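Local coordinates for protein TqaA (Penicillium aethiopicum, PDB 5EJD) that is a nonribosomal peptide synthetase, whose third thiolation (peptidyl-carrier) domain, the piece here, carries a covalently attached 4'-phosphopantetheine arm and probably shuttles acyl intermediates on it, at residues L20-P23 with I24-S28. Numbering follows the deposited sequence.
Sequences LDIP and IGTIS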
# COMPACT_ATOMS: atom_id res chain seq x y z
N LEU B 20 -6.06 -17.12 6.72
CA LEU B 20 -7.03 -17.46 5.70
C LEU B 20 -8.46 -17.48 6.26
O LEU B 20 -9.39 -17.59 5.48
CB LEU B 20 -6.69 -18.82 5.06
CG LEU B 20 -5.29 -18.91 4.47
CD1 LEU B 20 -5.00 -20.35 4.06
CD2 LEU B 20 -5.08 -17.99 3.28
N ASP B 21 -8.65 -17.35 7.57
CA ASP B 21 -9.99 -17.37 8.19
C ASP B 21 -10.74 -18.65 7.86
O ASP B 21 -11.90 -18.65 7.47
CB ASP B 21 -10.79 -16.15 7.76
CG ASP B 21 -10.59 -14.95 8.68
OD1 ASP B 21 -10.69 -15.16 9.92
OD2 ASP B 21 -10.29 -13.80 8.19
N ILE B 22 -10.03 -19.76 7.98
CA ILE B 22 -10.58 -21.07 7.78
C ILE B 22 -10.36 -21.86 9.06
O ILE B 22 -9.46 -21.54 9.83
CB ILE B 22 -10.04 -21.79 6.53
CG1 ILE B 22 -8.53 -21.74 6.40
CG2 ILE B 22 -10.61 -21.14 5.27
CD1 ILE B 22 -7.83 -23.01 6.73
N PRO B 23 -11.22 -22.86 9.33
CA PRO B 23 -11.13 -23.53 10.64
C PRO B 23 -9.98 -24.53 10.68
O PRO B 23 -9.68 -25.21 9.68
CB PRO B 23 -12.51 -24.20 10.83
CG PRO B 23 -13.11 -24.23 9.48
CD PRO B 23 -12.44 -23.23 8.58
N ILE B 24 -9.31 -24.54 11.83
CA ILE B 24 -8.07 -25.29 12.03
C ILE B 24 -8.24 -26.78 11.72
O ILE B 24 -7.36 -27.40 11.09
CB ILE B 24 -7.52 -25.08 13.46
CG1 ILE B 24 -6.24 -25.89 13.69
CG2 ILE B 24 -8.53 -25.46 14.54
CD1 ILE B 24 -5.09 -25.52 12.79
N GLY B 25 -9.39 -27.33 12.11
CA GLY B 25 -9.70 -28.73 11.82
C GLY B 25 -9.67 -29.16 10.36
O GLY B 25 -9.63 -30.36 10.09
N THR B 26 -9.74 -28.20 9.41
CA THR B 26 -9.80 -28.53 8.00
C THR B 26 -8.47 -28.53 7.33
O THR B 26 -8.37 -28.77 6.13
CB THR B 26 -10.65 -27.53 7.22
OG1 THR B 26 -10.00 -26.26 7.16
CG2 THR B 26 -12.02 -27.40 7.87
N ILE B 27 -7.42 -28.29 8.11
CA ILE B 27 -6.10 -28.11 7.52
C ILE B 27 -5.26 -29.39 7.63
O ILE B 27 -5.07 -29.90 8.71
CB ILE B 27 -5.35 -26.94 8.18
CG1 ILE B 27 -6.09 -25.64 7.91
CG2 ILE B 27 -3.95 -26.82 7.62
CD1 ILE B 27 -5.53 -24.48 8.67
N SER B 28 -4.83 -29.92 6.49
CA SER B 28 -4.00 -31.08 6.48
C SER B 28 -2.61 -30.70 6.04
O SER B 28 -2.39 -29.66 5.43
CB SER B 28 -4.59 -32.19 5.59
OG SER B 28 -4.11 -32.11 4.27
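P23 and T26 close a short 3-10 turn: the amide N of T26 reaches back to P23 O at 3.0 Å, I27 N repeats the step to I24 O, and the chain in between folds tightly through I24 and G25. The same carbonyl is gripped a second time by the T26 side chain. OG1 sits between its own backbone N and carbonyl carbon (chi1 69°), which swings the hydroxyl back over the turn to donate to P23 O at 2.7 Å. The two donors approach the oxygen from different directions: the hydroxyl lies in the carbonyl plane, at a C=O...OG1 angle of 156°, whereas the amide comes in from above that plane. OG1 is also hydrogen-bonded to R36 NH1, which ties the turn to a later part of the same loop. On its methyl branch T26 leans against the proline ring, with CG2 3.7 Å from P23 CG. I22 and I27 meet beside the turn, their side chains crossing at about a right angle; I22 CD1 packs against the end of I27, 3.3 Å from its CD1 and nearly as near its CG1. Buried I27 continues onto A13, W16 and A17 of helix 7-20, while I22 also touches R36. This is a 3-10 turn in the long loop joining helix 7-20 to helix 40-52, folded back on the first helix of the four-helix carrier-protein fold and away from S40, which bears the phosphopantetheine.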